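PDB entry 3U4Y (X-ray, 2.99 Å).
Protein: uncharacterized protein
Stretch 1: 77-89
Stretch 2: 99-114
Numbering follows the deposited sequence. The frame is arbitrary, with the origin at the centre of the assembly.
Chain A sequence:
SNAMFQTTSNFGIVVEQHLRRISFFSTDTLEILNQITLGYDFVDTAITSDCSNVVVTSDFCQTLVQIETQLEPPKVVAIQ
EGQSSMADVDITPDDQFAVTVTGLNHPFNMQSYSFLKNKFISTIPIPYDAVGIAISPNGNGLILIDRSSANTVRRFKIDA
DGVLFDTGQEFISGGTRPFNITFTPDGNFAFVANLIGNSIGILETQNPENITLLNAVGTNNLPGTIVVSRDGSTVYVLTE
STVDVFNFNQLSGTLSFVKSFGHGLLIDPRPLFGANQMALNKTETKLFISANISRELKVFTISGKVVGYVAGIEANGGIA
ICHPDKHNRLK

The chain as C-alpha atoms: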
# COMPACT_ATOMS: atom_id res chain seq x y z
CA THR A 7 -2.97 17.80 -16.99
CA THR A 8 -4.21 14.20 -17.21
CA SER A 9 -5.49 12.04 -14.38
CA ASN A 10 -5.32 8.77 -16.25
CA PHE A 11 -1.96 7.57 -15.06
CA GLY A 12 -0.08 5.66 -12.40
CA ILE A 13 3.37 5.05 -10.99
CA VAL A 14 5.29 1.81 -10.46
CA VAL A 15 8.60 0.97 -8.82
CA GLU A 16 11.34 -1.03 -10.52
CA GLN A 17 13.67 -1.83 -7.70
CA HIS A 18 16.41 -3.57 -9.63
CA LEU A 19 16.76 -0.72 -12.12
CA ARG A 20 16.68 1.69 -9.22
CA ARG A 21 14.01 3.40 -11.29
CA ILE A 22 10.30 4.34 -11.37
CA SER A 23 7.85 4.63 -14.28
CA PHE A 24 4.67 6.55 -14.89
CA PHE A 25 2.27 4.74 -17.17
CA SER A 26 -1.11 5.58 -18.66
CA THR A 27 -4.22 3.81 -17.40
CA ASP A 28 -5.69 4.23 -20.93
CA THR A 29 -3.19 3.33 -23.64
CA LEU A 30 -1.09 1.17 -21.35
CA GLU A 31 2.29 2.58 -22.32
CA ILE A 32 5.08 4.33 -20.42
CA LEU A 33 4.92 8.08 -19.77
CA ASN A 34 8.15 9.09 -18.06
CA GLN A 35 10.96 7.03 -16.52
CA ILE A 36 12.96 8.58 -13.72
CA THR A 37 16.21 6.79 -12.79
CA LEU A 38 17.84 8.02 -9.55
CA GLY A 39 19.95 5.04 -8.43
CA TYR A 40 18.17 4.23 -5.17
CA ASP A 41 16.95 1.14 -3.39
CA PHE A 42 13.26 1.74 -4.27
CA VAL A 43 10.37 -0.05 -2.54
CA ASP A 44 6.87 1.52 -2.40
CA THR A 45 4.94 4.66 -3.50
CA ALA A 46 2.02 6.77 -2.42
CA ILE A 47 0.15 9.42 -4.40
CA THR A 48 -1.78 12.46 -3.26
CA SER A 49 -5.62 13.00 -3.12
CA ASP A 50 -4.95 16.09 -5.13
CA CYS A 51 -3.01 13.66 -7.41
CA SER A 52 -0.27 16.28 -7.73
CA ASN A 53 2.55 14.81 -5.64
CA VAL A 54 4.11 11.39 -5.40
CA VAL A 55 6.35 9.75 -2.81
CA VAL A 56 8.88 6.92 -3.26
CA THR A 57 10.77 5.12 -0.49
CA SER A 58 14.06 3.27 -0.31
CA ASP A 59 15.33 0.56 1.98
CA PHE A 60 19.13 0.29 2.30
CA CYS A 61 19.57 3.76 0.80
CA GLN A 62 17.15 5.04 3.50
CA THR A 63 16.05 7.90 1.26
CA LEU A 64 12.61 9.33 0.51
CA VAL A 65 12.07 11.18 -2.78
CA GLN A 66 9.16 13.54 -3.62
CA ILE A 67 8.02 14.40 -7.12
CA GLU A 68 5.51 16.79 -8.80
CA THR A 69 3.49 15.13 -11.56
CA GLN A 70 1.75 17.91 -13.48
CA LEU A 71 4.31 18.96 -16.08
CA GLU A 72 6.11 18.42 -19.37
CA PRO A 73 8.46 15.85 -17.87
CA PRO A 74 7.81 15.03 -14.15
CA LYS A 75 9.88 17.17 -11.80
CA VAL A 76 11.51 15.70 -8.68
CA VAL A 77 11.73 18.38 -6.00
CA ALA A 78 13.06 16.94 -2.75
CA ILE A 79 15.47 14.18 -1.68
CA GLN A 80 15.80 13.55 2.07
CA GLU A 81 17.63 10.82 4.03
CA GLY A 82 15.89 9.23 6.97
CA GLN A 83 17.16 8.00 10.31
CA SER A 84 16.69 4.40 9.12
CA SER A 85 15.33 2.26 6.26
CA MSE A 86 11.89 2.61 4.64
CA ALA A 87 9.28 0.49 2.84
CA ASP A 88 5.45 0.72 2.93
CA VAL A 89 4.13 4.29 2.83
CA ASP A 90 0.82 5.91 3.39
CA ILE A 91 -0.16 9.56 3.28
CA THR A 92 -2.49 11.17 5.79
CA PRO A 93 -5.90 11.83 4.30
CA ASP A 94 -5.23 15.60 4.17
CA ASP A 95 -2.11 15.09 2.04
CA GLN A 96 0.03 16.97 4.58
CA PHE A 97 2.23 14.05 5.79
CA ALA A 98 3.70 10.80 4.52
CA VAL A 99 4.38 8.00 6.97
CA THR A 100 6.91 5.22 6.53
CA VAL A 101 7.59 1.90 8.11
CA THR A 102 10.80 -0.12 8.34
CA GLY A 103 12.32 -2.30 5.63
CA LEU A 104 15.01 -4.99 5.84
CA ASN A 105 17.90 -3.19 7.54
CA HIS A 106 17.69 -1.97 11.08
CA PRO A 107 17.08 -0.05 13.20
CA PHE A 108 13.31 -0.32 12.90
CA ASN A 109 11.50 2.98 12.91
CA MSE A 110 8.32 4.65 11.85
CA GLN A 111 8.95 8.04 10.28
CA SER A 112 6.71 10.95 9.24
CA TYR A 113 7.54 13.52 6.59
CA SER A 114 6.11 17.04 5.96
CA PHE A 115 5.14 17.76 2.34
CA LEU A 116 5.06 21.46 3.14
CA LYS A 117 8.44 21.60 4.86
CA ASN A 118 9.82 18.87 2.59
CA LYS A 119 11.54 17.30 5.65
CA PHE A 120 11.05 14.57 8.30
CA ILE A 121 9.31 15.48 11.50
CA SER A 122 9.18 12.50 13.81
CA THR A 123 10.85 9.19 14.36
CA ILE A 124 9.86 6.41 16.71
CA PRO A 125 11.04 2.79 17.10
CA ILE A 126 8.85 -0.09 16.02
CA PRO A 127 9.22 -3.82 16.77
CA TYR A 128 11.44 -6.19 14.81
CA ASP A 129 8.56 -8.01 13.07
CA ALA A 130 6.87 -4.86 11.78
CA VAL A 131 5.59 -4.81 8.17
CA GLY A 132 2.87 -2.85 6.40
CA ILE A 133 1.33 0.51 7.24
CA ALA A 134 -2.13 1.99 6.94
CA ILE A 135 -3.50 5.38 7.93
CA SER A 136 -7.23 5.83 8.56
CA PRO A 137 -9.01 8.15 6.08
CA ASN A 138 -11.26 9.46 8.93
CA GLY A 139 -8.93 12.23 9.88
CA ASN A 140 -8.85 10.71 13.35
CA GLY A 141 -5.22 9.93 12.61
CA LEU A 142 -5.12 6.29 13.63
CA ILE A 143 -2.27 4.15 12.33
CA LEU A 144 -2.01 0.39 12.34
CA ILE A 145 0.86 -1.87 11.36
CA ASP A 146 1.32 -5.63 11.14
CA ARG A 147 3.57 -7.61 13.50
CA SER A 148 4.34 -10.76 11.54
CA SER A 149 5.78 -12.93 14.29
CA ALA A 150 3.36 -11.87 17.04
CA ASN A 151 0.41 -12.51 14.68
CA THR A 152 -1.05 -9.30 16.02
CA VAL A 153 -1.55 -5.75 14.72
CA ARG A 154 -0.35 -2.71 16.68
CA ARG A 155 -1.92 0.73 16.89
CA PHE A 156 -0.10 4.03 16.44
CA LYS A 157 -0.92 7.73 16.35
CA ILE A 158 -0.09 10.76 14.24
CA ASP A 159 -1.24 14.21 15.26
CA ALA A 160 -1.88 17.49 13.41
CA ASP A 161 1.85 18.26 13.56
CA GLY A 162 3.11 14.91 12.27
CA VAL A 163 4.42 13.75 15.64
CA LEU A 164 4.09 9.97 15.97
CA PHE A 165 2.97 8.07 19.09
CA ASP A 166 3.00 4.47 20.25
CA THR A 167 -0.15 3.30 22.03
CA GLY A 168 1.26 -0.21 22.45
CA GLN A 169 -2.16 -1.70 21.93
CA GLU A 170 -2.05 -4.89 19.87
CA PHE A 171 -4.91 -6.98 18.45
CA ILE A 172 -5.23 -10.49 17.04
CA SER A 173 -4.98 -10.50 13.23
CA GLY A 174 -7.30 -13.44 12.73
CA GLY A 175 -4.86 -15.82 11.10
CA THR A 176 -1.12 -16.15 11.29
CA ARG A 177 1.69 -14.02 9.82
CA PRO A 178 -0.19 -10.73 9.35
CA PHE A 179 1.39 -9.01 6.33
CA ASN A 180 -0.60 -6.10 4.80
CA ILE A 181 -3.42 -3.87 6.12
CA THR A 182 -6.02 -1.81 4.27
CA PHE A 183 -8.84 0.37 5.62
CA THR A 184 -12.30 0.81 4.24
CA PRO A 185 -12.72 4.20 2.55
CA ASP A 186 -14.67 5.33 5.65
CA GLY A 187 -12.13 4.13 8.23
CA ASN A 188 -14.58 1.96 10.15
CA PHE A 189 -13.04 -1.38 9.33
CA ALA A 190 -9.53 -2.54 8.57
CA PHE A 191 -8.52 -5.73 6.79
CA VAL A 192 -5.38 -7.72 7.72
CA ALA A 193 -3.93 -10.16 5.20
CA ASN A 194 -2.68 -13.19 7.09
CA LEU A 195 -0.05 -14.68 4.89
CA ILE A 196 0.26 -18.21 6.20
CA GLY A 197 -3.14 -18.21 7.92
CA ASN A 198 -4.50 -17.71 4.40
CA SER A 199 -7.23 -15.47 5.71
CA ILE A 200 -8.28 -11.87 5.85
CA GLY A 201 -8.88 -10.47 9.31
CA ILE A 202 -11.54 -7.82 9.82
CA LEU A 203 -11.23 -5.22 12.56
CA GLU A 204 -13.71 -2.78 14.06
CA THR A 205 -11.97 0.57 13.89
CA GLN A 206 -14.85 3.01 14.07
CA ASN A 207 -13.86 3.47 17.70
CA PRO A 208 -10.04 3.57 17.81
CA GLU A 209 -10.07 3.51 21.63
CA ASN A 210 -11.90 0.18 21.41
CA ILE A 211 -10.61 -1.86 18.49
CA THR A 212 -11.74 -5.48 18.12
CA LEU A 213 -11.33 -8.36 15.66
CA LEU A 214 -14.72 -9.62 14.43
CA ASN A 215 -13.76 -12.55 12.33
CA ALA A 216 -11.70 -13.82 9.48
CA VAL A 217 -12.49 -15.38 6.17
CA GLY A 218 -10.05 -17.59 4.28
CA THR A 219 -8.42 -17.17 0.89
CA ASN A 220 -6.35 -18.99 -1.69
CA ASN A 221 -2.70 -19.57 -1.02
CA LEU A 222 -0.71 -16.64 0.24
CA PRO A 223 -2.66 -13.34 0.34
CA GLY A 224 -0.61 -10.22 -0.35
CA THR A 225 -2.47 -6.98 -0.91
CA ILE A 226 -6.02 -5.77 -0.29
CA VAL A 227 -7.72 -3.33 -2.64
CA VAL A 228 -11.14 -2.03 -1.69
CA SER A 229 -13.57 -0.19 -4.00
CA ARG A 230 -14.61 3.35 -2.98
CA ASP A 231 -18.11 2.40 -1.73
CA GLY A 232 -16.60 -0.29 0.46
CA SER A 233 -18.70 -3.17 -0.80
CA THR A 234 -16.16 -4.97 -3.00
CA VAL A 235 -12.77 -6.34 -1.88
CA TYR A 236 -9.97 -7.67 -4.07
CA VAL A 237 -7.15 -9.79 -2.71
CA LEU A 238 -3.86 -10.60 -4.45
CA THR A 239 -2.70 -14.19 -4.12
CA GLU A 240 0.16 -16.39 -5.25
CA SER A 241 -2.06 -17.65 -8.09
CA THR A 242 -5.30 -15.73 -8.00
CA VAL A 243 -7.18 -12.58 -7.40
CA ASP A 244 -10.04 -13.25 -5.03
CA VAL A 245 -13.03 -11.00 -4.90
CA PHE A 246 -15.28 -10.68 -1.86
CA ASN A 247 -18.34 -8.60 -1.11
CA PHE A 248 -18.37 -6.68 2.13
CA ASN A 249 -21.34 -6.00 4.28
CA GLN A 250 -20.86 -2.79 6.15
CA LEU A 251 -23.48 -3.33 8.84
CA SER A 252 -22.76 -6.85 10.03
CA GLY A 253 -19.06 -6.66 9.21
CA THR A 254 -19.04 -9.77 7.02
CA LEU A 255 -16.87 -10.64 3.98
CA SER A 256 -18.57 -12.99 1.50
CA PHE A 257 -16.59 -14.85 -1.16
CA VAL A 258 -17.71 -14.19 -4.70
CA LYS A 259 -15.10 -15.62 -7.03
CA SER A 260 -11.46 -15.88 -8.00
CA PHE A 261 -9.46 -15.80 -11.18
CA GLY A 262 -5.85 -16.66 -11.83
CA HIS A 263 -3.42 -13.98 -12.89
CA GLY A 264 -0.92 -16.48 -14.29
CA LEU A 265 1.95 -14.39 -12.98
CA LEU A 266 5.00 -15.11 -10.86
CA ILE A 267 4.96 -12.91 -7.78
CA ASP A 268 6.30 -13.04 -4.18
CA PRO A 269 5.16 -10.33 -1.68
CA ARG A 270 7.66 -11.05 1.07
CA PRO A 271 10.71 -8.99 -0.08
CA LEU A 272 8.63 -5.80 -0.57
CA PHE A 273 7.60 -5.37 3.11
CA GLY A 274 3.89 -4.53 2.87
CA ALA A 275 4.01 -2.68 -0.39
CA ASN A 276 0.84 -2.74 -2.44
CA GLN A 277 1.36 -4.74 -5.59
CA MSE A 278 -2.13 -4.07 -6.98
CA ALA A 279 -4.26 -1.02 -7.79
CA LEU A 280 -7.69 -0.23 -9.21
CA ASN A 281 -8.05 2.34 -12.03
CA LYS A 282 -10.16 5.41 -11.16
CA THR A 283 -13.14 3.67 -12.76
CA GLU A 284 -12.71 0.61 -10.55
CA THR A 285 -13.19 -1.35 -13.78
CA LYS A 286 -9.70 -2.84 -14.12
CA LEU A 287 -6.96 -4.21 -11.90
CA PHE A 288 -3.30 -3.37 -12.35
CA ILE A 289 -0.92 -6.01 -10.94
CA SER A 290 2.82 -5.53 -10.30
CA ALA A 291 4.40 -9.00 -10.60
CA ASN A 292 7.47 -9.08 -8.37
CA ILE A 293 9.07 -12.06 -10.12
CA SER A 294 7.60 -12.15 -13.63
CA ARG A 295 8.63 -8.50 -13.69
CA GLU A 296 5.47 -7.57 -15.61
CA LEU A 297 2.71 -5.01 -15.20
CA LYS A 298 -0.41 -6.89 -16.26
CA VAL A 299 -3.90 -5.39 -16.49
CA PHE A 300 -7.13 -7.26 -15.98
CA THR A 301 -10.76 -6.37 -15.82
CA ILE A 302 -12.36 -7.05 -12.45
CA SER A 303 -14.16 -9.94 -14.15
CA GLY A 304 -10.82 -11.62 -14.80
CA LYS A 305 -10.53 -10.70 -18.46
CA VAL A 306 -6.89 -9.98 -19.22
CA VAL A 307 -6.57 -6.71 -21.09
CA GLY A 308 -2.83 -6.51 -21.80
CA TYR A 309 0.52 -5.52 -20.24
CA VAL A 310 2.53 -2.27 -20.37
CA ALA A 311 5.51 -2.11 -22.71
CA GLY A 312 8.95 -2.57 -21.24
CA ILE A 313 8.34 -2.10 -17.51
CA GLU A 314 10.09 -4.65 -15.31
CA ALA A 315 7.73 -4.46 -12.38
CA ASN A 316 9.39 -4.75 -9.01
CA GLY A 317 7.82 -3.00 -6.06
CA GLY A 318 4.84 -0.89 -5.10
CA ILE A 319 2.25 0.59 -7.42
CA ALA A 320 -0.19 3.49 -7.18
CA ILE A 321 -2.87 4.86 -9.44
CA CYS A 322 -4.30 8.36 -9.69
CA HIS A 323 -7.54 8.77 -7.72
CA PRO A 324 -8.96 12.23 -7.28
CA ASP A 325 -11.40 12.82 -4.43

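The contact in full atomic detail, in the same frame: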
# COMPACT_ATOMS: atom_id res chain seq x y z
N VAL A 77 11.59 17.10 -6.69
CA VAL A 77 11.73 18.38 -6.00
C VAL A 77 12.32 18.31 -4.60
O VAL A 77 12.73 19.33 -4.05
CB VAL A 77 10.39 19.11 -5.93
CG1 VAL A 77 9.77 19.16 -7.32
CG2 VAL A 77 9.45 18.43 -4.92
N ALA A 78 12.36 17.12 -4.02
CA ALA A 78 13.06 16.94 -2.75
C ALA A 78 13.69 15.56 -2.69
O ALA A 78 13.16 14.61 -3.28
CB ALA A 78 12.13 17.15 -1.56
N ILE A 79 14.84 15.46 -2.01
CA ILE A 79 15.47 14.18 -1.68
C ILE A 79 16.03 14.25 -0.26
O ILE A 79 17.04 14.93 -0.02
CB ILE A 79 16.61 13.77 -2.65
CG1 ILE A 79 16.05 13.52 -4.06
CG2 ILE A 79 17.31 12.53 -2.15
CD1 ILE A 79 17.00 12.89 -5.03
N GLN A 80 15.37 13.57 0.67
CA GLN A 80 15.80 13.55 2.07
C GLN A 80 16.21 12.15 2.56
O GLN A 80 15.64 11.15 2.13
CB GLN A 80 14.71 14.12 2.96
CG GLN A 80 14.50 15.61 2.79
CD GLN A 80 15.63 16.43 3.38
OE1 GLN A 80 16.30 15.98 4.32
NE2 GLN A 80 15.86 17.62 2.84
N GLU A 81 17.22 12.10 3.43
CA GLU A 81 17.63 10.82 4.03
C GLU A 81 16.94 10.68 5.38
O GLU A 81 16.81 11.66 6.13
CB GLU A 81 19.15 10.72 4.21
CG GLU A 81 19.60 10.24 5.62
CD GLU A 81 21.12 9.98 5.76
OE1 GLU A 81 21.78 9.60 4.77
OE2 GLU A 81 21.64 10.14 6.88
N GLY A 82 16.50 9.47 5.68
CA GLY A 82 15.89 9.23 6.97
C GLY A 82 16.86 8.64 7.98
O GLY A 82 17.95 8.19 7.64
N GLN A 83 16.44 8.65 9.24
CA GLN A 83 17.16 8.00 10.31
C GLN A 83 17.48 6.53 10.00
O GLN A 83 18.59 6.05 10.26
CB GLN A 83 16.33 8.11 11.58
CG GLN A 83 16.96 8.92 12.69
CD GLN A 83 17.52 8.03 13.80
OE1 GLN A 83 18.33 7.13 13.55
NE2 GLN A 83 17.08 8.28 15.03
N SER A 84 16.51 5.81 9.44
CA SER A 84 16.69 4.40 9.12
C SER A 84 15.95 4.03 7.84
O SER A 84 15.40 4.89 7.17
CB SER A 84 16.22 3.52 10.27
OG SER A 84 14.83 3.69 10.52
N SER A 85 15.93 2.73 7.51
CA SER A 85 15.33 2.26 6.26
C SER A 85 13.82 2.51 6.14
O SER A 85 13.15 2.82 7.12
CB SER A 85 15.59 0.78 6.09
OG SER A 85 14.61 0.04 6.80
N MSE A 86 13.28 2.32 4.93
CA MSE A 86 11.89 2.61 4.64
C MSE A 86 11.27 1.61 3.68
O MSE A 86 11.96 1.11 2.79
CB MSE A 86 11.79 3.98 3.97
CG MSE A 86 12.01 5.14 4.89
SE MSE A 86 12.44 6.72 3.85
CE MSE A 86 13.46 7.67 5.23
N ALA A 87 9.97 1.34 3.82
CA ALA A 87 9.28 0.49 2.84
C ALA A 87 7.83 0.90 2.56
O ALA A 87 7.61 1.75 1.71
CB ALA A 87 9.41 -0.99 3.20
N ASP A 88 6.83 0.30 3.22
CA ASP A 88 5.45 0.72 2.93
C ASP A 88 5.32 2.20 3.28
O ASP A 88 6.01 2.70 4.19
CB ASP A 88 4.39 -0.16 3.66
CG ASP A 88 3.00 -0.15 2.95
OD1 ASP A 88 2.85 0.46 1.86
OD2 ASP A 88 2.03 -0.76 3.47
N VAL A 89 4.49 2.92 2.52
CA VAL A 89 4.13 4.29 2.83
C VAL A 89 2.66 4.51 2.69
O VAL A 89 2.03 3.98 1.78
CB VAL A 89 4.72 5.32 1.86
CG1 VAL A 89 5.66 6.24 2.57
CG2 VAL A 89 5.36 4.63 0.66
N VAL A 99 3.86 8.79 5.87
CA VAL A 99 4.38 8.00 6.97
C VAL A 99 4.97 6.68 6.49
O VAL A 99 4.38 6.00 5.63
CB VAL A 99 3.34 7.73 8.05
CG1 VAL A 99 3.98 6.97 9.16
CG2 VAL A 99 2.80 9.03 8.59
N THR A 100 6.13 6.34 7.03
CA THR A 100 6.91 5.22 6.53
C THR A 100 7.24 4.21 7.61
O THR A 100 7.48 4.55 8.76
CB THR A 100 8.23 5.69 5.95
OG1 THR A 100 8.08 7.02 5.46
CG2 THR A 100 8.66 4.78 4.83
N VAL A 101 7.28 2.96 7.20
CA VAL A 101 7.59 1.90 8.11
C VAL A 101 8.87 1.20 7.66
O VAL A 101 9.29 1.31 6.51
CB VAL A 101 6.36 0.96 8.23
CG1 VAL A 101 6.75 -0.52 8.21
CG2 VAL A 101 5.58 1.32 9.48
N THR A 102 9.50 0.48 8.59
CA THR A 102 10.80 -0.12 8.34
C THR A 102 10.83 -1.11 7.19
O THR A 102 9.81 -1.70 6.83
CB THR A 102 11.29 -0.84 9.58
OG1 THR A 102 12.69 -1.10 9.45
CG2 THR A 102 10.53 -2.14 9.73
N GLY A 103 12.03 -1.27 6.62
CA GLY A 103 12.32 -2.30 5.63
C GLY A 103 13.30 -3.32 6.22
O GLY A 103 13.31 -3.54 7.44
N LEU A 104 14.13 -3.92 5.38
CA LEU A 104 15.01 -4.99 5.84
C LEU A 104 16.07 -4.57 6.86
O LEU A 104 16.22 -5.24 7.89
CB LEU A 104 15.69 -5.68 4.65
CG LEU A 104 15.99 -7.18 4.76
CD1 LEU A 104 17.25 -7.49 3.99
CD2 LEU A 104 16.12 -7.64 6.19
N ASN A 105 16.81 -3.50 6.61
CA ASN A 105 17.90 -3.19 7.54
C ASN A 105 17.45 -2.38 8.72
O ASN A 105 16.53 -1.57 8.62
CB ASN A 105 19.13 -2.58 6.85
CG ASN A 105 18.75 -1.60 5.76
OD1 ASN A 105 18.11 -1.98 4.78
ND2 ASN A 105 19.15 -0.34 5.92
N HIS A 106 18.10 -2.61 9.85
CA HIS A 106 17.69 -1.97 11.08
C HIS A 106 18.45 -0.66 11.20
O HIS A 106 19.32 -0.38 10.39
CB HIS A 106 17.97 -2.90 12.27
CG HIS A 106 19.42 -3.03 12.62
ND1 HIS A 106 20.35 -3.53 11.74
CD2 HIS A 106 20.09 -2.71 13.75
CE1 HIS A 106 21.54 -3.52 12.31
NE2 HIS A 106 21.41 -3.03 13.53
N PRO A 107 18.14 0.16 12.22
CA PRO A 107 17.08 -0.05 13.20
C PRO A 107 15.69 0.02 12.58
O PRO A 107 15.53 0.30 11.39
CB PRO A 107 17.28 1.09 14.20
CG PRO A 107 18.10 2.11 13.47
CD PRO A 107 18.99 1.31 12.57
N PHE A 108 14.68 -0.26 13.39
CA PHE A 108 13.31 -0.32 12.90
C PHE A 108 12.55 0.87 13.42
O PHE A 108 12.28 0.98 14.62
CB PHE A 108 12.66 -1.65 13.30
CG PHE A 108 13.51 -2.86 12.98
CD1 PHE A 108 14.06 -3.64 14.00
CD2 PHE A 108 13.81 -3.19 11.66
CE1 PHE A 108 14.86 -4.74 13.71
CE2 PHE A 108 14.60 -4.29 11.34
CZ PHE A 108 15.13 -5.07 12.37
N ASN A 109 12.22 1.79 12.52
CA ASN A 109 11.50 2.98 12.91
C ASN A 109 10.33 3.30 12.03
O ASN A 109 10.30 2.96 10.85
CB ASN A 109 12.42 4.19 12.90
CG ASN A 109 13.52 4.09 13.88
OD1 ASN A 109 13.31 4.25 15.08
ND2 ASN A 109 14.71 3.85 13.38
N MSE A 110 9.37 4.01 12.62
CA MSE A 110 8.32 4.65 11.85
C MSE A 110 8.67 6.12 11.73
O MSE A 110 9.09 6.74 12.70
CB MSE A 110 6.98 4.47 12.55
CG MSE A 110 5.90 5.39 12.03
SE MSE A 110 4.17 5.06 12.86
CE MSE A 110 3.98 3.24 12.19
N GLN A 111 8.50 6.69 10.55
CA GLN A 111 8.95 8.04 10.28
C GLN A 111 7.90 8.81 9.51
O GLN A 111 7.36 8.29 8.53
CB GLN A 111 10.22 8.01 9.43
CG GLN A 111 11.34 7.13 9.98
CD GLN A 111 12.65 7.40 9.27
OE1 GLN A 111 13.36 8.34 9.61
NE2 GLN A 111 12.96 6.60 8.26
N SER A 112 7.62 10.04 9.95
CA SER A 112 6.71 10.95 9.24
C SER A 112 7.46 12.08 8.56
O SER A 112 8.50 12.51 9.02
CB SER A 112 5.68 11.56 10.18
OG SER A 112 6.29 12.55 10.99
N TYR A 113 6.87 12.59 7.49
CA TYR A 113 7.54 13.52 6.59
C TYR A 113 6.58 14.63 6.13
O TYR A 113 5.52 14.32 5.60
CB TYR A 113 8.04 12.71 5.40
CG TYR A 113 8.44 13.50 4.18
CD1 TYR A 113 9.74 13.97 4.02
CD2 TYR A 113 7.52 13.75 3.18
CE1 TYR A 113 10.10 14.68 2.89
CE2 TYR A 113 7.88 14.47 2.05
CZ TYR A 113 9.17 14.93 1.91
OH TYR A 113 9.51 15.64 0.78
N SER A 114 6.96 15.89 6.35
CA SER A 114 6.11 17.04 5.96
C SER A 114 6.24 17.44 4.50
O SER A 114 7.31 17.82 4.06
CB SER A 114 6.39 18.27 6.84
OG SER A 114 5.48 19.32 6.57

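Contact between residues 77-89 and 99-114 of the uncharacterized protein, which together bury 810 Å² of surface. Two backbone hydrogen bonds join the stretches, and the side chains of S85 and Q111 take up further backbone donors and acceptors. At one end the chains run antiparallel: V89 and T100 form a non-hydrogen-bonded bridge pair, with CA atoms 4.7 Å apart and both side chains on the same face of the sheet, where V89 CG1 lies 3.8 Å from T100 OG1. The hydrogen bonds lie beside this pair. V101 N donates to D88 O over 3.3 Å at a nearly straight 159°, and A87 N donates to V101 O over 2.8 Å at a more bent 136°, so that V101 uses both its amide and its carbonyl on stretch 1. Three carbonyls also receive CA-H...O contacts: V89 CA approaches V99 O at 3.3 Å, T100 CA approaches D88 O at 3.6 Å, and M86 CA approaches V101 O at 3.5 Å, the last two adding to the amide bonds that D88 O and V101 O already accept. T100 turns its own backbone groups to the other strand of its stretch, where T100 N bonds to Q111 O (2.8 Å) and Q111 N to T100 O (3.0 Å); its methyl CG2 packs 3.3 Å from M86 CB.

S85 is the polar centre of the contact and has the largest covered area, 90 Å². Its hydroxyl both accepts and donates: G103 N gives a hydrogen to S85 OG (2.9 Å, 153°), and S85 OG passes its own to N105 O at 3.1 Å. One small side chain thus ties down two backbone groups of the loop after T102. G103 has no side chain, and its CA lies 4.0 Å from A87 CB.

Q111 reaches across from its strand with its CB directed toward stretch 1, and its amide meets two backbone groups there. Q83 N donates to Q111 OE1 (3.1 Å, 132°), while Q111 NE2 donates to S84 O (3.2 Å, 123°). Both bonds are weak, their angles far from straight, yet they use the two ends of the same amide. The fit around this side chain is close: G82 CA is 3.8 Å from Q111 OE1, and the selenomethionine methyl M86 CE is 3.3 Å from Q111 NE2. A CB on G82 would stand only 2.8 Å from Q111 NE2 and 2.1 Å from M86 CE, so the site has no room for a side chain.

S84 OG and the atom modelled as N109 ND2 are 2.9 Å apart; the orientation of that amide is uncertain, and the nature of the contact remains open. S84 CB also rests 3.5 Å from the carbonyl oxygen P107 O; the peptide bond before P107 is cis. Farther along, Y113 provides a less polar contact: Q80 CG lies at the edge of its ring, 4.5 Å from Y113 CE1, and A78 CB is 3.8 Å from Y113 OH, a hydroxyl hydrogen-bonded elsewhere in the structure.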